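PDB 7LVO: bifunctional purine biosynthetic protein ADE5,7 from Cryptococcus neoformans var. grubii serotype A, which catalyses two steps of de novo purine synthesis, with glycinamide ribonucleotide synthetase activity in the N-terminal half and aminoimidazole ribonucleotide synthetase activity in the C-terminal half. Local coordinates for residues A[99-103]-A[104-108]; A[115-118]-A[119-123]. One frame throughout, in Å; residues are numbered along the deposited sequence.

Contact 1. Residues A[99-103]-A[104-108]; sequences EWAQK and ENIDL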
loop_
_atom_site.group_PDB
_atom_site.type_symbol
_atom_site.label_atom_id
_atom_site.label_comp_id
_atom_site.label_asym_id
_atom_site.label_seq_id
_atom_site.Cartn_x
_atom_site.Cartn_y
_atom_site.Cartn_z
ATOM N N GLU A 99 -12.635 20.636 -7.325
ATOM C CA GLU A 99 -13.838 21.386 -7.673
ATOM C C GLU A 99 -15.032 20.457 -7.842
ATOM O O GLU A 99 -16.150 20.790 -7.432
ATOM C CB GLU A 99 -13.598 22.192 -8.949
ATOM C CG GLU A 99 -14.767 23.064 -9.365
ATOM C CD GLU A 99 -14.455 23.908 -10.585
ATOM O OE1 GLU A 99 -13.306 23.847 -11.076
ATOM O OE2 GLU A 99 -15.358 24.633 -11.053
ATOM N N TRP A 100 -14.816 19.281 -8.435
ATOM C CA TRP A 100 -15.889 18.299 -8.541
ATOM C C TRP A 100 -16.382 17.884 -7.157
ATOM O O TRP A 100 -17.586 17.898 -6.881
ATOM C CB TRP A 100 -15.403 17.080 -9.329
ATOM C CG TRP A 100 -16.478 16.089 -9.637
ATOM C CD1 TRP A 100 -17.220 16.018 -10.777
ATOM C CD2 TRP A 100 -16.936 15.022 -8.796
ATOM N NE1 TRP A 100 -18.109 14.978 -10.700
ATOM C CE2 TRP A 100 -17.953 14.347 -9.498
ATOM C CE3 TRP A 100 -16.578 14.567 -7.527
ATOM C CZ2 TRP A 100 -18.624 13.248 -8.968
ATOM C CZ3 TRP A 100 -17.245 13.475 -7.002
ATOM C CH2 TRP A 100 -18.255 12.829 -7.719
ATOM N N ALA A 101 -15.459 17.502 -6.271
ATOM C CA ALA A 101 -15.857 17.070 -4.938
ATOM C C ALA A 101 -16.630 18.165 -4.208
ATOM O O ALA A 101 -17.625 17.886 -3.530
ATOM C CB ALA A 101 -14.628 16.664 -4.129
ATOM N N GLN A 102 -16.196 19.418 -4.347
ATOM C CA GLN A 102 -16.877 20.517 -3.669
ATOM C C GLN A 102 -18.318 20.648 -4.138
ATOM O O GLN A 102 -19.231 20.819 -3.320
ATOM C CB GLN A 102 -16.116 21.822 -3.903
ATOM C CG GLN A 102 -16.633 22.995 -3.099
ATOM C CD GLN A 102 -15.801 24.250 -3.297
ATOM O OE1 GLN A 102 -14.904 24.290 -4.138
ATOM N NE2 GLN A 102 -16.096 25.285 -2.515
ATOM N N LYS A 103 -18.545 20.571 -5.451
ATOM C CA LYS A 103 -19.899 20.688 -5.979
ATOM C C LYS A 103 -20.762 19.479 -5.640
ATOM O O LYS A 103 -21.992 19.593 -5.639
ATOM C CB LYS A 103 -19.854 20.878 -7.496
ATOM C CG LYS A 103 -19.136 22.142 -7.953
ATOM C CD LYS A 103 -19.847 23.400 -7.464
ATOM C CE LYS A 103 -19.206 24.660 -8.031
ATOM N NZ LYS A 103 -17.779 24.806 -7.620
ATOM N N GLU A 104 -20.154 18.330 -5.351
ATOM C CA GLU A 104 -20.889 17.113 -5.040
ATOM C C GLU A 104 -21.054 16.887 -3.545
ATOM O O GLU A 104 -21.627 15.867 -3.146
ATOM C CB GLU A 104 -20.188 15.901 -5.668
ATOM C CG GLU A 104 -20.027 15.990 -7.175
ATOM C CD GLU A 104 -21.338 15.786 -7.917
ATOM O OE1 GLU A 104 -22.318 15.321 -7.296
ATOM O OE2 GLU A 104 -21.381 16.080 -9.130
ATOM N N ASN A 105 -20.562 17.802 -2.712
ATOM C CA ASN A 105 -20.684 17.686 -1.259
ATOM C C ASN A 105 -20.100 16.364 -0.760
ATOM O O ASN A 105 -20.731 15.619 -0.007
ATOM C CB ASN A 105 -22.142 17.839 -0.820
ATOM C CG ASN A 105 -22.645 19.259 -0.970
ATOM O OD1 ASN A 105 -23.580 19.523 -1.726
ATOM N ND2 ASN A 105 -22.020 20.183 -0.250
ATOM N N ILE A 106 -18.873 16.081 -1.190
ATOM C CA ILE A 106 -18.171 14.894 -0.720
ATOM C C ILE A 106 -17.782 15.096 0.737
ATOM O O ILE A 106 -17.248 16.147 1.113
ATOM C CB ILE A 106 -16.938 14.615 -1.592
ATOM C CG1 ILE A 106 -17.365 14.266 -3.017
ATOM C CG2 ILE A 106 -16.097 13.492 -0.981
ATOM C CD1 ILE A 106 -18.216 13.018 -3.135
ATOM N N ASP A 107 -18.048 14.086 1.566
ATOM C CA ASP A 107 -17.770 14.164 2.989
ATOM C C ASP A 107 -16.408 13.618 3.364
ATOM O O ASP A 107 -15.933 13.894 4.473
ATOM C CB ASP A 107 -18.842 13.397 3.770
ATOM C CG ASP A 107 -20.241 13.921 3.507
ATOM O OD1 ASP A 107 -20.485 15.123 3.762
ATOM O OD2 ASP A 107 -21.089 13.129 3.037
ATOM N N LEU A 108 -15.765 12.859 2.479
ATOM C CA LEU A 108 -14.480 12.251 2.801
ATOM C C LEU A 108 -13.803 11.793 1.517
ATOM O O LEU A 108 -14.459 11.266 0.622
ATOM C CB LEU A 108 -14.654 11.061 3.755
ATOM C CG LEU A 108 -13.384 10.295 4.126
ATOM C CD1 LEU A 108 -12.466 11.152 4.976
ATOM C CD2 LEU A 108 -13.733 8.992 4.834
HETATM O O HOH W 1 -23.606 21.190 -4.314
#
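Glu104 lays its CG over the indole of Trp100, a CH-pi contact. Glu104 CG sits 3.4 Å from the centroid of the six-membered ring of Trp100, almost on the ring normal. The Glu104 chain turns about its CB-CG bond (chi2 -73°), and its carboxylate plane is tilted 31° from the ring. OE1 of Glu104 forms a salt bridge with Arg64, which also touches Trp100.

Ile106 supplies the apolar contacts. Ile106 CD1 is 4.0 Å from Trp100 CZ3 and meets the ring at a slant. Ile106 CG1 packs 3.8 Å from Ala101 CB.

The backbone bonds close the helix with a Schellman motif at Asn105, which has positive phi. The bond from Ile106 N to Ala101 O is 3.2 Å long and nearly straight. Asn105 N reaches Gln102 O in a weaker bond of 3.4 Å. One water donates to both Lys103 O and Asn105 OD1 and so joins the two residues.

The turn joins helix 95-104 to strand 108-111, an outermost strand of the parallel sheet. Trp100 rests on Arg64 and Val66 of strand 62-67, and Ile106 on Ser39 and Leu41 of strand 38-44.

Contact 2. Residues A[115-118]-A[119-123]; sequences QPLV and DGVEG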
loop_
_atom_site.group_PDB
_atom_site.type_symbol
_atom_site.label_atom_id
_atom_site.label_comp_id
_atom_site.label_asym_id
_atom_site.label_seq_id
_atom_site.Cartn_x
_atom_site.Cartn_y
_atom_site.Cartn_z
ATOM N N GLN A 115 1.269 8.834 -5.290
ATOM C CA GLN A 115 1.582 10.108 -5.930
ATOM C C GLN A 115 0.713 11.254 -5.430
ATOM O O GLN A 115 1.271 12.300 -5.059
ATOM C CB GLN A 115 1.470 9.955 -7.448
ATOM C CG GLN A 115 1.825 11.214 -8.227
ATOM C CD GLN A 115 2.035 10.947 -9.708
ATOM O OE1 GLN A 115 2.852 10.105 -10.089
ATOM N NE2 GLN A 115 1.295 11.662 -10.551
ATOM N N PRO A 116 -0.621 11.152 -5.404
ATOM C CA PRO A 116 -1.420 12.311 -4.953
ATOM C C PRO A 116 -1.124 12.717 -3.517
ATOM O O PRO A 116 -1.135 13.912 -3.205
ATOM C CB PRO A 116 -2.871 11.834 -5.130
ATOM C CG PRO A 116 -2.794 10.341 -5.169
ATOM C CD PRO A 116 -1.468 10.014 -5.806
ATOM N N LEU A 117 -0.871 11.753 -2.631
ATOM C CA LEU A 117 -0.544 12.093 -1.248
ATOM C C LEU A 117 0.781 12.839 -1.169
ATOM O O LEU A 117 0.856 13.941 -0.605
ATOM C CB LEU A 117 -0.503 10.825 -0.397
ATOM C CG LEU A 117 -1.854 10.181 -0.108
ATOM C CD1 LEU A 117 -1.676 8.845 0.595
ATOM C CD2 LEU A 117 -2.719 11.105 0.726
ATOM N N VAL A 118 1.841 12.264 -1.743
ATOM C CA VAL A 118 3.149 12.917 -1.704
ATOM C C VAL A 118 3.107 14.242 -2.447
ATOM O O VAL A 118 3.854 15.172 -2.120
ATOM C CB VAL A 118 4.229 11.978 -2.282
ATOM C CG1 VAL A 118 5.538 12.712 -2.457
ATOM C CG2 VAL A 118 4.413 10.773 -1.375
ATOM N N ASP A 119 2.252 14.353 -3.463
ATOM C CA ASP A 119 2.105 15.606 -4.193
ATOM C C ASP A 119 1.238 16.617 -3.452
ATOM O O ASP A 119 1.155 17.766 -3.883
ATOM C CB ASP A 119 1.522 15.337 -5.580
ATOM C CG ASP A 119 2.527 14.678 -6.518
ATOM O OD1 ASP A 119 3.697 14.525 -6.119
ATOM O OD2 ASP A 119 2.147 14.318 -7.653
ATOM N N GLY A 120 0.601 16.219 -2.357
ATOM C CA GLY A 120 -0.120 17.135 -1.513
ATOM C C GLY A 120 -1.607 17.239 -1.748
ATOM O O GLY A 120 -2.163 18.334 -1.586
ATOM N N VAL A 121 -2.272 16.145 -2.111
ATOM C CA VAL A 121 -3.708 16.197 -2.348
ATOM C C VAL A 121 -4.452 16.570 -1.071
ATOM O O VAL A 121 -5.521 17.189 -1.126
ATOM C CB VAL A 121 -4.204 14.850 -2.919
ATOM C CG1 VAL A 121 -4.084 13.750 -1.869
ATOM C CG2 VAL A 121 -5.636 14.974 -3.413
ATOM N N GLU A 122 -3.911 16.200 0.092
ATOM C CA GLU A 122 -4.579 16.505 1.351
ATOM C C GLU A 122 -4.744 18.008 1.537
ATOM O O GLU A 122 -5.819 18.475 1.935
ATOM C CB GLU A 122 -3.794 15.905 2.518
ATOM C CG GLU A 122 -4.512 15.956 3.862
ATOM C CD GLU A 122 -4.137 17.169 4.691
ATOM O OE1 GLU A 122 -3.311 17.989 4.238
ATOM O OE2 GLU A 122 -4.669 17.302 5.813
ATOM N N GLY A 123 -3.692 18.785 1.251
ATOM C CA GLY A 123 -3.799 20.226 1.356
ATOM C C GLY A 123 -4.794 20.821 0.389
ATOM O O GLY A 123 -5.477 21.800 0.723
HETATM O O HOH W 2 -1.262 14.918 1.018
#
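Asp119 folds its side chain back against Gln115, one helical turn earlier. CB of Asp119 lies 3.1 Å from Gln115 O. CG stays close to the same oxygen, because it stands beside its own backbone N (chi1 -73°). Both carboxylate oxygens, OD1 and OD2, remain near Gln115 O without bonding to it. At the tip, OD2 of Asp119 touches Gln115 CG at 3.2 Å. The carboxylate thus meets the aliphatic part of Gln115, while the amide beyond is turned 36° from the carboxylate plane.

Asp119 N makes the preceding helical bond, to Gln115 O at 2.8 Å. Helix 114-118 then ends in a Schellman motif of two bonds. Val121 N binds Pro116 O at 2.7 Å. Gly120 N reaches Leu117 O at 2.9 Å from above the carbonyl plane. A water also donates to Leu117 O and accepts from Glu122 N, linking the two helices.

Val121 brings CG1 to 3.9 Å from Leu117 CD2, and Val121 CB packs against Pro116 CB at 4.0 Å. Leu117 and Val121 both touch Pro111 of strand 108-111.

Gly120 has positive phi (97°). Its backbone angles suit glycine, which has no CB to meet the preceding carbonyl oxygen. Through backbone bonds it ends one helix, and it is the N-cap of helix 121-126. The Asp119 carboxylate near Gln115 O is probably unfavourable electrostatically, offset by the Asp119 N-H bond to that oxygen.

Overall arrangement
Both contacts belong to the N domain of the GAR synthetase half and come in series along the chain. Contact 1 closes helix 95-104 and leads into strand 108-111. Contact 2 follows that strand and turns helix 114-118 into helix 121-126. Their centres are about 17 Å apart, and their nearest atoms, about 9 Å apart, do not touch. Strand 108-111 connects them as an outermost strand of the parallel sheet. Contact 1 lies away from the predicted ATP and magnesium sites. In contact 2, the side chain of Val118 is about 4 Å from that of Leu195, in the predicted ATP-binding region. The chain thus runs from a peripheral turn to one facing the probable nucleotide site.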